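Local structure of NADP-dependent 2-hydroxyacid dehydrogenase (Rhizobium etli, 4XCV) at residues I301-E305 with R306-L310; R43-S46 with E47-Y50; G120-S123 with H124-R128. The protein binds NADPH and probably catalyses the NADP-dependent interconversion of 2-hydroxyacids and 2-oxoacids, as a member of the D-isomer-specific 2-hydroxyacid dehydrogenase family. One frame throughout, in Å; residues are numbered along the deposited sequence.

In the fold
Along the chain the three contacts follow in series, none enclosing or crossing another, and each closes only a short local turn. Interaction 2 (43-50) comes first, in the loop that leads from strand 32-34 into strand 50-54 of the five-stranded parallel sheet. Interaction 3 (120-128) ends helix 118-126, on the opposite side of the chain's centre and against the second subunit; its centre lies about 59 Å from that of interaction 2. Interaction 1 (301-310) ends helix 292-305 and returns to the five-stranded sheet, where it touches interaction 2: Tyr50 OH is 2.8 Å from Glu305 OE2, a probable hydrogen bond to an oxygen also salt-bridged to Arg5, and Ile301 and Phe304 pack on the tyrosine.

Interaction 1 of 3, residues I301-E305 with R306-L310; sequences IARFE and RGEPL
Arg303 reaches forward from the last turn of helix 292-305 and takes hold of the carbonyl of Pro309 side-on. Its NE and NH2 both donate to Pro309 O, each at 2.9 Å, with the oxygen in the guanidinium plane; NE comes in nearly along the C=O axis and NH2 on a lone pair. The bend at chi3 (62°) turns the guanidinium out of the line of the extended CB-CD chain to meet this oxygen. Over one face of the same group sits Glu308 OE1, 3.9 Å from Arg303 NH1, a long salt bridge carried by charge alone because no N-H points at it.

The firmer partner of that carboxylate is Arg306, whose NH2 donates to Glu308 OE1 at 2.9 Å, the oxygen close to the guanidinium plane but the nitrogen above the plane of the carboxylate. Glu308 thus stands between two arginines and probably offsets the like charges of Arg303 NH1 and Arg306 NH2, 5.2 Å apart. Arg306 also folds back over the helix, with Ala302 O over the centre of one guanidinium face. With an alanine at Arg303, the Pro309 carbonyl would probably lose both side-chain donors and Glu308 one of its two arginines, leaving the segment after the helix freer to shift.

On another side, Leu310 CG lies 3.9 Å from Phe304 CD1, and both side chains rest on Val69 of strand 69-72. The backbone turns at Gly307, whose backbone angles would press a CB against the preceding carbonyl oxygen and so call for glycine, while Glu308 N bonds to Arg303 O at 3.0 Å and Gly307 N to Phe304 O. This is a Schellman motif at a helix C terminus, here joined to a surface salt-bridge network.

Interaction 2 of 3, residues R43-S46 with E47-Y50; sequences RDFS and ETEY
Thr48 lies alongside Phe45, the two side chains pointing the same way, and this pair forms the close-packed part of the turn. Thr48 OG1 is 3.5 Å from Phe45 CB and sits obliquely to the ring. With OG1 beside its own backbone N (chi1 -50°), the hydroxyl is also brought to 3.3 Å from Phe45 O, at best a weak bond. The backbone gives the firmer link: Thr48 N donates to Phe45 O at 3.2 Å, approaching from above the carbonyl plane. A water donates to both carbonyls of the packed pair, Phe45 O and Thr48 O. Both side chains are buried and lean on Leu9 of strand 8-12, and the Phe45 side chain also touches Ile33 of strand 32-34. One face of the phenyl ring carries Arg43 O, 3.9 Å above the plane and over its centre.

The lead-in to the turn faces solvent but is well bonded. Ser46 looks back to Asp44, whose OD1 accepts from Ser46 N at 2.8 Å and from Ser46 OG at 3.0 Å, both arriving from the same face of the carboxylate. The serine chi1 of 69° sets OG between the backbone N and the carbonyl carbon, which lets amide and hydroxyl share one acceptor. The loose side is Glu47: its side chain is exposed and makes no bond to 43-46, and its amide turns to another water, which donates to Asp44 O.

An Asx turn at Asp44 therefore runs directly into a type I beta turn from Phe45 to Thr48, together steering the loop into strand 50-54 of the parallel sheet.

Interaction 3 of 3, residues G120-S123 with H124-R128; sequences GHDS and HQRRR
Arg126 runs back along helix 118-126 to Asp122, one turn earlier. Its CB lies 3.6 Å from Asp122 O, the carbonyl that also accepts from Arg126 N. CG passes closer to the same oxygen, at 3.3 Å, and CD comes beside the carboxylate, 3.6 Å from Asp122 OD2. In the Asp122 conformer described here, one of two, NE then makes the salt bridge, donating to Asp122 OD2 at 2.9 Å in a nearly straight bond (167°). The oxygen lies in the guanidinium plane; NE meets it on the syn side of the carboxylate but tilted out of that plane, the two flat groups standing 73° apart. Arg126 CZ and NH2 both stay 3.8 Å from Asp122 OD2. The extended chain from CG to NE spans the turn, while Asp122 leans forward because its CG is anti to the backbone N (chi1 -174°). At the tip, Arg126 NH2 pairs with Asp122 OD2 of the second subunit, and the converse bridge forms as well, giving, for this conformer, a four-residue charge cluster across the dimer interface.

Arg127 bends at chi3 and sends its NE to Ser123 O at 3.1 Å, from above the carbonyl plane, where the backbone bond from Arg127 N is long and weak. The side chain thereby supplements a carbonyl that the closing helix holds poorly.

His124 lays its CD2 3.1 Å from Gly120 O, an oxygen already taken by His124 N, and turns ND1 to Glu129. On the side facing the second subunit, His121 NE2 bonds to Asp284 of that chain and Gln125 packs on its Phe279. A positive phi at Arg128 ends the helix in a Schellman motif, so the arrangement combines a helical i, i+4 salt bridge with a helix terminus built into the subunit interface.

Interaction 1 of 3, residues I301-E305 with R306-L310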
loop_
_atom_site.group_PDB
_atom_site.type_symbol
_atom_site.label_atom_id
_atom_site.label_comp_id
_atom_site.label_asym_id
_atom_site.label_seq_id
_atom_site.Cartn_x
_atom_site.Cartn_y
_atom_site.Cartn_z
ATOM N N ILE A 301 5.290 3.079 -34.799
ATOM C CA ILE A 301 5.680 3.048 -36.225
ATOM C C ILE A 301 4.737 2.124 -36.977
ATOM O O ILE A 301 4.324 2.491 -38.102
ATOM C CB ILE A 301 7.152 2.609 -36.351
ATOM C CG1 ILE A 301 8.056 3.737 -35.916
ATOM C CG2 ILE A 301 7.489 2.213 -37.799
ATOM C CD1 ILE A 301 9.537 3.358 -35.791
ATOM N N ALA A 302 4.426 0.951 -36.403
ATOM C CA ALA A 302 3.527 0.010 -37.103
ATOM C C ALA A 302 2.169 0.669 -37.332
ATOM O O ALA A 302 1.624 0.572 -38.428
ATOM C CB ALA A 302 3.375 -1.277 -36.319
ATOM N N ARG A 303 1.629 1.332 -36.315
ATOM C CA ARG A 303 0.343 2.028 -36.492
ATOM C C ARG A 303 0.467 3.066 -37.585
ATOM O O ARG A 303 -0.373 3.142 -38.483
ATOM C CB ARG A 303 -0.056 2.734 -35.220
ATOM C CG ARG A 303 -0.507 1.805 -34.127
ATOM C CD ARG A 303 -0.800 2.565 -32.848
ATOM N NE ARG A 303 -1.879 3.524 -33.046
ATOM C CZ ARG A 303 -3.158 3.238 -32.938
ATOM N NH1 ARG A 303 -3.590 2.011 -32.615
ATOM N NH2 ARG A 303 -4.077 4.179 -33.239
ATOM N N PHE A 304 1.520 3.868 -37.509
ATOM C CA PHE A 304 1.728 4.958 -38.494
ATOM C C PHE A 304 1.806 4.420 -39.933
ATOM O O PHE A 304 1.201 4.980 -40.860
ATOM C CB PHE A 304 2.999 5.723 -38.154
ATOM C CG PHE A 304 3.189 7.010 -38.919
ATOM C CD1 PHE A 304 2.472 8.151 -38.611
ATOM C CD2 PHE A 304 4.152 7.099 -39.879
ATOM C CE1 PHE A 304 2.693 9.333 -39.294
ATOM C CE2 PHE A 304 4.396 8.300 -40.548
ATOM C CZ PHE A 304 3.675 9.404 -40.248
ATOM N N GLU A 305 2.483 3.293 -40.100
ATOM C CA GLU A 305 2.687 2.657 -41.417
ATOM C C GLU A 305 1.441 1.908 -41.926
ATOM O O GLU A 305 1.327 1.626 -43.138
ATOM C CB GLU A 305 3.941 1.799 -41.400
ATOM C CG GLU A 305 5.175 2.713 -41.252
ATOM C CD GLU A 305 6.515 2.025 -41.258
ATOM O OE1 GLU A 305 6.584 0.777 -41.185
ATOM O OE2 GLU A 305 7.501 2.801 -41.257
ATOM N N ARG A 306 0.477 1.615 -41.027
ATOM C CA ARG A 306 -0.872 1.129 -41.453
ATOM C C ARG A 306 -1.820 2.313 -41.694
ATOM O O ARG A 306 -2.996 2.112 -42.058
ATOM C CB ARG A 306 -1.447 0.117 -40.403
ATOM C CG ARG A 306 -0.738 -1.236 -40.293
ATOM C CD ARG A 306 -1.557 -2.360 -39.584
ATOM N NE ARG A 306 -1.965 -1.855 -38.317
ATOM C CZ ARG A 306 -1.263 -1.976 -37.198
ATOM N NH1 ARG A 306 -0.252 -2.846 -37.092
ATOM N NH2 ARG A 306 -1.661 -1.275 -36.145
ATOM N N GLY A 307 -1.366 3.558 -41.518
ATOM C CA GLY A 307 -2.202 4.750 -41.706
ATOM C C GLY A 307 -3.076 5.129 -40.534
ATOM O O GLY A 307 -3.958 6.028 -40.665
ATOM N N GLU A 308 -2.845 4.475 -39.394
ATOM C CA GLU A 308 -3.573 4.775 -38.188
ATOM C C GLU A 308 -2.971 5.925 -37.417
ATOM O O GLU A 308 -1.791 6.242 -37.587
ATOM C CB GLU A 308 -3.590 3.515 -37.311
ATOM C CG GLU A 308 -4.371 2.402 -37.991
ATOM C CD GLU A 308 -4.430 1.132 -37.158
ATOM O OE1 GLU A 308 -3.509 0.916 -36.343
ATOM O OE2 GLU A 308 -5.484 0.437 -37.244
ATOM N N PRO A 309 -3.739 6.536 -36.502
ATOM C CA PRO A 309 -3.226 7.644 -35.715
ATOM C C PRO A 309 -2.143 7.240 -34.759
ATOM O O PRO A 309 -2.262 6.213 -34.087
ATOM C CB PRO A 309 -4.446 8.129 -34.892
ATOM C CG PRO A 309 -5.589 7.424 -35.442
ATOM C CD PRO A 309 -5.165 6.261 -36.258
ATOM N N LEU A 310 -1.129 8.068 -34.632
ATOM C CA LEU A 310 -0.190 7.958 -33.537
ATOM C C LEU A 310 -0.895 8.200 -32.230
ATOM O O LEU A 310 -1.845 9.019 -32.168
ATOM C CB LEU A 310 0.913 8.953 -33.675
ATOM C CG LEU A 310 1.886 8.760 -34.835
ATOM C CD1 LEU A 310 2.616 10.079 -35.138
ATOM C CD2 LEU A 310 2.888 7.625 -34.622
#

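Interaction 2 of 3, residues R43-S46 with E47-Y50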
loop_
_atom_site.group_PDB
_atom_site.type_symbol
_atom_site.label_atom_id
_atom_site.label_comp_id
_atom_site.label_asym_id
_atom_site.label_seq_id
_atom_site.Cartn_x
_atom_site.Cartn_y
_atom_site.Cartn_z
ATOM N N ARG A 43 27.145 10.583 -40.761
ATOM C CA ARG A 43 26.091 9.789 -41.361
ATOM C C ARG A 43 25.098 10.668 -42.099
ATOM O O ARG A 43 24.719 11.731 -41.593
ATOM C CB ARG A 43 25.370 9.043 -40.242
ATOM C CG ARG A 43 24.351 8.022 -40.670
ATOM C CD ARG A 43 24.963 6.769 -41.188
ATOM N NE ARG A 43 23.949 5.768 -41.498
ATOM C CZ ARG A 43 23.708 4.651 -40.805
ATOM N NH1 ARG A 43 24.337 4.290 -39.686
ATOM N NH2 ARG A 43 22.786 3.833 -41.275
ATOM N N ASP A 44 24.665 10.234 -43.278
ATOM C CA ASP A 44 23.598 10.874 -44.075
ATOM C C ASP A 44 22.235 10.528 -43.462
ATOM O O ASP A 44 21.863 9.361 -43.432
ATOM C CB ASP A 44 23.706 10.356 -45.514
ATOM C CG ASP A 44 22.811 11.044 -46.477
ATOM O OD1 ASP A 44 21.906 11.755 -46.027
ATOM O OD2 ASP A 44 23.130 10.969 -47.708
ATOM N N PHE A 45 21.490 11.541 -43.006
ATOM C CA PHE A 45 20.113 11.369 -42.498
ATOM C C PHE A 45 19.070 11.861 -43.495
ATOM O O PHE A 45 17.911 12.123 -43.084
ATOM C CB PHE A 45 19.891 12.130 -41.162
ATOM C CG PHE A 45 20.842 11.746 -40.084
ATOM C CD1 PHE A 45 21.261 10.451 -39.924
ATOM C CD2 PHE A 45 21.317 12.691 -39.198
ATOM C CE1 PHE A 45 22.209 10.122 -38.972
ATOM C CE2 PHE A 45 22.245 12.355 -38.218
ATOM C CZ PHE A 45 22.699 11.058 -38.119
ATOM N N SER A 46 19.381 11.957 -44.772
ATOM C CA SER A 46 18.390 12.456 -45.716
ATOM C C SER A 46 17.129 11.589 -45.807
ATOM O O SER A 46 16.061 12.119 -46.082
ATOM C CB SER A 46 19.006 12.729 -47.080
ATOM O OG SER A 46 19.377 11.541 -47.718
ATOM N N GLU A 47 17.236 10.284 -45.598
ATOM C CA GLU A 47 16.071 9.403 -45.720
ATOM C C GLU A 47 15.373 9.147 -44.387
ATOM O O GLU A 47 14.323 8.547 -44.372
ATOM C CB GLU A 47 16.458 8.074 -46.350
ATOM C CG GLU A 47 17.096 8.223 -47.733
ATOM C CD GLU A 47 16.106 8.614 -48.805
ATOM O OE1 GLU A 47 14.914 8.797 -48.487
ATOM O OE2 GLU A 47 16.515 8.741 -49.983
ATOM N N THR A 48 15.953 9.615 -43.293
ATOM C CA THR A 48 15.451 9.270 -41.979
ATOM C C THR A 48 14.048 9.795 -41.749
ATOM O O THR A 48 13.807 10.963 -41.951
ATOM C CB THR A 48 16.425 9.819 -40.920
ATOM O OG1 THR A 48 17.755 9.408 -41.268
ATOM C CG2 THR A 48 16.004 9.324 -39.517
ATOM N N GLU A 49 13.158 8.899 -41.328
ATOM C CA GLU A 49 11.732 9.184 -41.072
ATOM C C GLU A 49 11.432 9.383 -39.612
ATOM O O GLU A 49 10.528 10.161 -39.270
ATOM C CB GLU A 49 10.855 8.003 -41.545
ATOM C CG GLU A 49 11.031 7.642 -42.980
ATOM C CD GLU A 49 10.137 6.516 -43.351
ATOM O OE1 GLU A 49 10.350 5.363 -42.944
ATOM O OE2 GLU A 49 9.141 6.836 -44.022
ATOM N N TYR A 50 12.075 8.603 -38.745
ATOM C CA TYR A 50 11.716 8.583 -37.325
ATOM C C TYR A 50 12.958 8.829 -36.503
ATOM O O TYR A 50 14.032 8.251 -36.794
ATOM C CB TYR A 50 11.112 7.230 -36.944
ATOM C CG TYR A 50 10.041 6.751 -37.885
ATOM C CD1 TYR A 50 8.872 7.486 -38.071
ATOM C CD2 TYR A 50 10.187 5.583 -38.587
ATOM C CE1 TYR A 50 7.884 7.049 -38.937
ATOM C CE2 TYR A 50 9.198 5.128 -39.440
ATOM C CZ TYR A 50 8.054 5.864 -39.635
ATOM O OH TYR A 50 7.052 5.409 -40.477
HETATM O O HOH W 1 19.573 8.604 -44.941
HETATM O O HOH W 2 15.496 13.267 -42.329
#

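Interaction 3 of 3, residues G120-S123 with H124-R128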
loop_
_atom_site.group_PDB
_atom_site.type_symbol
_atom_site.label_atom_id
_atom_site.label_comp_id
_atom_site.label_asym_id
_atom_site.label_seq_id
_atom_site.Cartn_x
_atom_site.Cartn_y
_atom_site.Cartn_z
ATOM N N GLY A 120 6.761 6.501 12.412
ATOM C CA GLY A 120 6.785 6.266 13.850
ATOM C C GLY A 120 7.034 4.819 14.186
ATOM O O GLY A 120 7.812 4.506 15.078
ATOM N N HIS A 121 6.343 3.923 13.480
ATOM C CA HIS A 121 6.557 2.502 13.682
ATOM C C HIS A 121 8.012 2.139 13.495
ATOM O O HIS A 121 8.578 1.368 14.303
ATOM C CB HIS A 121 5.690 1.658 12.754
ATOM C CG HIS A 121 4.273 1.584 13.207
ATOM N ND1 HIS A 121 3.205 1.755 12.361
ATOM C CD2 HIS A 121 3.734 1.282 14.409
ATOM C CE1 HIS A 121 2.075 1.579 13.023
ATOM N NE2 HIS A 121 2.368 1.311 14.278
ATOM N N ASP A 122 8.621 2.669 12.467
ATOM C CA ASP A 122 9.990 2.305 12.214
ATOM C C ASP A 122 10.955 2.917 13.226
ATOM O O ASP A 122 11.891 2.258 13.654
ATOM C CB ASP A 122 10.330 2.618 10.775
ATOM C CG ASP A 122 11.652 2.137 10.415
ATOM O OD1 ASP A 122 11.823 0.887 10.292
ATOM O OD2 ASP A 122 12.542 2.987 10.304
ATOM N N SER A 123 10.700 4.160 13.631
ATOM C CA SER A 123 11.510 4.785 14.662
ATOM C C SER A 123 11.471 4.005 15.969
ATOM O O SER A 123 12.503 3.762 16.616
ATOM C CB SER A 123 11.039 6.223 14.860
ATOM O OG SER A 123 11.776 6.882 15.887
ATOM N N HIS A 124 10.292 3.607 16.394
ATOM C CA HIS A 124 10.172 2.805 17.617
ATOM C C HIS A 124 10.793 1.409 17.463
ATOM O O HIS A 124 11.434 0.927 18.374
ATOM C CB HIS A 124 8.721 2.706 18.047
ATOM C CG HIS A 124 8.143 3.998 18.510
ATOM N ND1 HIS A 124 8.653 4.692 19.582
ATOM C CD2 HIS A 124 7.046 4.678 18.104
ATOM C CE1 HIS A 124 7.935 5.790 19.765
ATOM N NE2 HIS A 124 6.929 5.768 18.913
ATOM N N GLN A 125 10.600 0.779 16.301
ATOM C CA GLN A 125 11.154 -0.555 16.071
ATOM C C GLN A 125 12.681 -0.526 16.216
ATOM O O GLN A 125 13.268 -1.391 16.887
ATOM C CB GLN A 125 10.758 -1.096 14.706
ATOM C CG GLN A 125 11.304 -2.493 14.487
ATOM C CD GLN A 125 10.988 -3.079 13.146
ATOM O OE1 GLN A 125 10.068 -2.637 12.457
ATOM N NE2 GLN A 125 11.744 -4.045 12.751
ATOM N N ARG A 126 13.320 0.504 15.679
ATOM C CA ARG A 126 14.781 0.594 15.737
ATOM C C ARG A 126 15.301 0.772 17.160
ATOM O O ARG A 126 16.487 0.527 17.425
ATOM C CB ARG A 126 15.257 1.745 14.862
ATOM C CG ARG A 126 15.080 1.449 13.392
ATOM C CD ARG A 126 15.374 2.654 12.520
ATOM N NE ARG A 126 15.194 2.293 11.115
ATOM C CZ ARG A 126 16.102 1.699 10.349
ATOM N NH1 ARG A 126 17.326 1.466 10.818
ATOM N NH2 ARG A 126 15.811 1.401 9.075
ATOM N N ARG A 127 14.433 1.243 18.050
ATOM C CA ARG A 127 14.744 1.461 19.446
ATOM C C ARG A 127 14.199 0.390 20.334
ATOM O O ARG A 127 14.299 0.507 21.559
ATOM C CB ARG A 127 14.196 2.827 19.872
ATOM C CG ARG A 127 14.962 3.913 19.154
ATOM C CD ARG A 127 14.623 5.330 19.550
ATOM N NE ARG A 127 13.372 5.679 18.944
ATOM C CZ ARG A 127 12.782 6.874 19.056
ATOM N NH1 ARG A 127 13.364 7.835 19.745
ATOM N NH2 ARG A 127 11.612 7.082 18.486
ATOM N N ARG A 128 13.702 -0.702 19.752
ATOM C CA ARG A 128 13.124 -1.809 20.508
ATOM C C ARG A 128 12.028 -1.370 21.444
ATOM O O ARG A 128 11.915 -1.854 22.569
ATOM C CB ARG A 128 14.206 -2.610 21.255
ATOM C CG ARG A 128 15.292 -3.136 20.351
ATOM C CD ARG A 128 16.406 -3.828 21.118
ATOM N NE ARG A 128 17.302 -4.519 20.208
ATOM C CZ ARG A 128 17.171 -5.808 19.847
ATOM N NH1 ARG A 128 16.224 -6.597 20.386
ATOM N NH2 ARG A 128 18.015 -6.332 18.949
#